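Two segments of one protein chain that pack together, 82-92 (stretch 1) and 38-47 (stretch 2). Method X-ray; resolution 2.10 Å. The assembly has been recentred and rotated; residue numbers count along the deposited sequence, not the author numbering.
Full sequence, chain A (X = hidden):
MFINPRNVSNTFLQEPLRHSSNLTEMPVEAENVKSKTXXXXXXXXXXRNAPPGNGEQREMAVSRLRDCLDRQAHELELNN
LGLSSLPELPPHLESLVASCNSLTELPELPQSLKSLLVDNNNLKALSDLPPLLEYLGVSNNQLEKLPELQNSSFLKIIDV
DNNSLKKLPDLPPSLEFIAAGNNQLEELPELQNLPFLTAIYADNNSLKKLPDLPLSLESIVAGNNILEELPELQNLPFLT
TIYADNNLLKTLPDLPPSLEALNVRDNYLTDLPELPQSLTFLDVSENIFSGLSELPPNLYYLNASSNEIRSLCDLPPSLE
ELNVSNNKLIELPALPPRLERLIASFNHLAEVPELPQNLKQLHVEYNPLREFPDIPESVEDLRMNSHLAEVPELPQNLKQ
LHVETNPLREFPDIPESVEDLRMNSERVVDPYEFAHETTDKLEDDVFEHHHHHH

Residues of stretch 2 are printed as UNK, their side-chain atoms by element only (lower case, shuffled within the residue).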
# COMPACT_ATOMS: atom_id res chain seq x y z
N GLY A 82 1.02 5.58 -31.82
CA GLY A 82 2.25 6.31 -31.61
C GLY A 82 2.53 7.35 -32.67
O GLY A 82 3.67 7.75 -32.88
N LEU A 83 1.47 7.79 -33.35
CA LEU A 83 1.62 8.78 -34.40
C LEU A 83 2.05 10.14 -33.88
O LEU A 83 1.38 10.73 -33.04
CB LEU A 83 0.31 8.92 -35.16
CG LEU A 83 -0.28 7.57 -35.56
CD1 LEU A 83 -1.54 7.79 -36.37
CD2 LEU A 83 0.75 6.77 -36.36
N SER A 84 3.19 10.63 -34.37
CA SER A 84 3.67 11.93 -33.95
C SER A 84 3.00 12.99 -34.81
O SER A 84 3.16 14.18 -34.60
CB SER A 84 5.19 12.02 -34.10
OG SER A 84 5.59 11.74 -35.43
N SER A 85 2.23 12.52 -35.78
CA SER A 85 1.50 13.43 -36.66
C SER A 85 0.51 12.61 -37.44
O SER A 85 0.60 11.38 -37.50
CB SER A 85 2.43 14.14 -37.64
OG SER A 85 2.82 13.25 -38.69
N LEU A 86 -0.47 13.29 -38.01
CA LEU A 86 -1.46 12.63 -38.82
C LEU A 86 -1.33 13.26 -40.18
O LEU A 86 -1.05 14.45 -40.30
CB LEU A 86 -2.87 12.88 -38.29
CG LEU A 86 -3.21 12.30 -36.92
CD1 LEU A 86 -4.68 12.51 -36.64
CD2 LEU A 86 -2.86 10.82 -36.89
N PRO A 87 -1.50 12.47 -41.24
CA PRO A 87 -1.39 13.04 -42.57
C PRO A 87 -2.76 13.65 -42.83
O PRO A 87 -3.61 13.66 -41.94
CB PRO A 87 -1.13 11.82 -43.43
CG PRO A 87 -2.00 10.79 -42.76
CD PRO A 87 -1.73 11.02 -41.29
N GLU A 88 -2.97 14.16 -44.04
CA GLU A 88 -4.25 14.74 -44.36
C GLU A 88 -5.30 13.68 -44.07
O GLU A 88 -5.10 12.51 -44.38
CB GLU A 88 -4.30 15.12 -45.84
CG GLU A 88 -5.46 16.02 -46.19
CD GLU A 88 -5.49 16.33 -47.67
OE1 GLU A 88 -4.41 16.54 -48.24
OE2 GLU A 88 -6.60 16.36 -48.26
N LEU A 89 -6.41 14.09 -43.49
CA LEU A 89 -7.47 13.15 -43.13
C LEU A 89 -8.42 12.86 -44.27
O LEU A 89 -8.54 13.65 -45.21
CB LEU A 89 -8.27 13.72 -41.96
CG LEU A 89 -7.46 14.06 -40.71
CD1 LEU A 89 -8.33 14.83 -39.74
CD2 LEU A 89 -6.93 12.77 -40.09
N PRO A 90 -9.09 11.71 -44.23
CA PRO A 90 -10.03 11.43 -45.32
C PRO A 90 -10.91 12.68 -45.39
O PRO A 90 -11.28 13.24 -44.36
CB PRO A 90 -10.76 10.19 -44.82
CG PRO A 90 -9.65 9.44 -44.14
CD PRO A 90 -8.95 10.54 -43.34
N PRO A 91 -11.24 13.13 -46.60
CA PRO A 91 -12.06 14.32 -46.87
C PRO A 91 -13.36 14.54 -46.11
O PRO A 91 -13.64 15.66 -45.67
CB PRO A 91 -12.28 14.25 -48.38
CG PRO A 91 -12.27 12.78 -48.65
CD PRO A 91 -11.09 12.32 -47.83
N HIS A 92 -14.17 13.51 -45.94
CA HIS A 92 -15.44 13.71 -45.27
C HIS A 92 -15.53 13.04 -43.92
O HIS A 92 -16.60 12.60 -43.49
CB HIS A 92 -16.57 13.25 -46.19
CG HIS A 92 -16.49 13.86 -47.55
ND1 HIS A 92 -15.86 13.25 -48.61
CD2 HIS A 92 -16.88 15.08 -48.00
CE1 HIS A 92 -15.86 14.06 -49.65
NE2 HIS A 92 -16.47 15.18 -49.30
N UNK A 38 -4.12 10.13 -54.41
CA UNK A 38 -3.43 11.24 -53.78
C UNK A 38 -3.43 11.03 -52.27
O UNK A 38 -2.42 11.27 -51.62
c UNK A 38 -4.12 12.55 -54.14
o UNK A 38 -3.80 15.18 -56.32
c UNK A 38 -4.55 14.26 -55.93
c UNK A 38 -3.94 12.93 -55.60
o UNK A 38 -5.78 14.39 -55.81
N UNK A 39 -4.54 10.57 -51.72
CA UNK A 39 -4.58 10.33 -50.28
C UNK A 39 -3.64 9.19 -49.94
O UNK A 39 -2.82 9.31 -49.04
o UNK A 39 -9.17 14.62 -49.26
c UNK A 39 -6.00 9.98 -49.83
c UNK A 39 -6.56 12.15 -48.69
c UNK A 39 -6.86 11.19 -49.66
c UNK A 39 -8.41 13.49 -49.39
c UNK A 39 -7.95 11.42 -50.49
c UNK A 39 -7.33 13.29 -48.55
c UNK A 39 -8.73 12.56 -50.36
N UNK A 40 -3.77 8.09 -50.67
CA UNK A 40 -2.92 6.93 -50.45
C UNK A 40 -1.46 7.32 -50.45
O UNK A 40 -0.70 6.95 -49.57
c UNK A 40 -3.10 5.88 -51.54
c UNK A 40 -6.07 3.96 -52.86
c UNK A 40 -6.60 4.70 -50.64
c UNK A 40 -4.47 5.27 -51.63
c UNK A 40 -4.85 4.58 -52.77
c UNK A 40 -6.94 4.01 -51.80
c UNK A 40 -5.37 5.33 -50.56
o UNK A 40 -8.15 3.37 -51.90
N UNK A 41 -1.08 8.06 -51.48
CA UNK A 41 0.30 8.48 -51.63
C UNK A 41 0.68 9.47 -50.57
O UNK A 41 1.80 9.44 -50.06
n UNK A 41 0.70 8.33 -55.33
c UNK A 41 0.38 7.99 -54.09
o UNK A 41 -0.02 6.86 -53.80
c UNK A 41 0.51 9.05 -53.03
N UNK A 42 -0.23 10.37 -50.23
CA UNK A 42 0.05 11.35 -49.20
C UNK A 42 0.28 10.54 -47.92
O UNK A 42 1.21 10.80 -47.16
c UNK A 42 -1.12 12.30 -49.03
N UNK A 43 -0.57 9.54 -47.72
CA UNK A 43 -0.47 8.71 -46.54
C UNK A 43 0.76 7.82 -46.52
O UNK A 43 1.39 7.65 -45.48
c UNK A 43 -2.95 10.00 -45.72
c UNK A 43 -4.93 7.25 -46.99
c UNK A 43 -1.74 7.87 -46.40
c UNK A 43 -2.94 8.73 -46.21
c UNK A 43 -5.09 9.50 -46.12
c UNK A 43 -6.47 9.50 -46.25
n UNK A 43 -4.24 10.46 -45.65
c UNK A 43 -7.07 8.37 -46.75
c UNK A 43 -6.31 7.25 -47.12
c UNK A 43 -4.30 8.38 -46.48
N UNK A 44 1.11 7.27 -47.68
CA UNK A 44 2.29 6.43 -47.75
C UNK A 44 3.52 7.29 -47.53
O UNK A 44 4.50 6.84 -46.95
c UNK A 44 2.36 5.73 -49.10
o UNK A 44 1.30 4.78 -49.19
N UNK A 45 3.47 8.53 -48.00
CA UNK A 45 4.59 9.44 -47.83
C UNK A 45 4.71 9.72 -46.34
O UNK A 45 5.79 9.68 -45.76
c UNK A 45 5.50 11.72 -48.56
c UNK A 45 4.34 10.74 -48.59
c UNK A 45 6.82 11.09 -48.97
o UNK A 45 6.82 10.22 -49.87
o UNK A 45 7.86 11.48 -48.39
N UNK A 46 3.57 10.00 -45.73
CA UNK A 46 3.52 10.26 -44.31
C UNK A 46 4.04 9.03 -43.59
O UNK A 46 4.85 9.12 -42.67
c UNK A 46 2.24 11.48 -41.53
c UNK A 46 0.22 7.43 -41.00
c UNK A 46 2.08 10.54 -43.89
c UNK A 46 0.73 8.22 -42.01
c UNK A 46 0.79 9.06 -39.30
n UNK A 46 1.89 11.10 -40.26
c UNK A 46 1.31 9.86 -40.32
c UNK A 46 1.88 10.52 -42.42
c UNK A 46 0.25 7.85 -39.66
c UNK A 46 1.28 9.47 -41.67
N UNK A 47 3.59 7.86 -44.03
CA UNK A 47 4.03 6.63 -43.42
C UNK A 47 5.55 6.50 -43.49
O UNK A 47 6.19 6.17 -42.49
o UNK A 47 3.68 1.87 -44.14
c UNK A 47 3.13 2.98 -44.21
c UNK A 47 3.41 5.44 -44.13
o UNK A 47 2.09 3.18 -44.87
c UNK A 47 3.72 4.13 -43.46

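Stretch 2 is one turn after another of a helix, each backbone N from position 42 onward bonding to the O four residues earlier, and it packs against an irregular, proline-rich segment, 82-92.

Position 38 has three side-chain carbons, the third carrying two oxygens, and lies out of reach of stretch 1. A carboxylate on a three-carbon chain is Glu 38, at ease in its exposed place.

Position 39 has one carbon, then a six-carbon ring bearing an oxygen. The oxygen lies 3.3 Å from Pro 91 CB, and ring carbons approach Glu 88 and Leu 89. This is Tyr 39: CZ meets Pro 91 CD at 3.3 Å, so a flat ring fills the space beside the proline while Tyr 39 OH lies 3.3 Å from Glu 88 OE2.

Position 40 repeats that pattern of atoms but does not reach stretch 1; it is Tyr 40, whose hydroxyl is bonded elsewhere in the structure.

Position 41 has two carbons, the second carrying one oxygen and one nitrogen: the amide of Asn 41, exposed and far from the contact.

Position 42 has a single carbon. It is Ala 42, whose CA-to-CB bond points toward stretch 1 but whose CB stops 5.3 Å from Glu 88 CB, so a small residue faces the segment without touching it.

Position 43 has one carbon, then fused five- and six-membered rings holding eight carbons and one nitrogen, which lies 2.6 Å from Glu 88 O. Only an indole fits, so this is Trp 43. NE1 donates to that carbonyl at 161°, near the ring plane where its N-H points, while CD1 lies 3.2 Å from Pro 87 CG and CZ2 3.8 Å from Pro 90 CG.

Position 44, one carbon and one oxygen, is Ser 44, small and polar at a partly exposed site; position 45, three carbons ending in two oxygens, is Glu 45, its carboxylate exposed where a charge is readily solvated. Neither touches stretch 1.

Position 46 has one carbon, then fused five- and six-membered rings holding eight carbons and one nitrogen, the nitrogen 2.8 Å from Ser 85 OG: Trp 46. NE1 donates to that hydroxyl oxygen and, weakly, to Ser 85 O at 3.1 Å. Pro 87 CD sits over the five-membered ring, 3.5 Å from its centroid, in a CH-pi contact, and CH2 meets Leu 83 CD2 at 3.5 Å along the edge.

Position 47, again three carbons and a carboxylate, is Glu 47, its charge at a partly exposed site clear of the contact.

The contact thus rests on three aromatic side chains, with Pro 87 touching both indoles. Broad rings supply the apolar surface, and each indole N-H finds an acceptor on stretch 1, so neither polar group is buried unpaired.

Stretch 2 (38-47) EYYNAWSEWE
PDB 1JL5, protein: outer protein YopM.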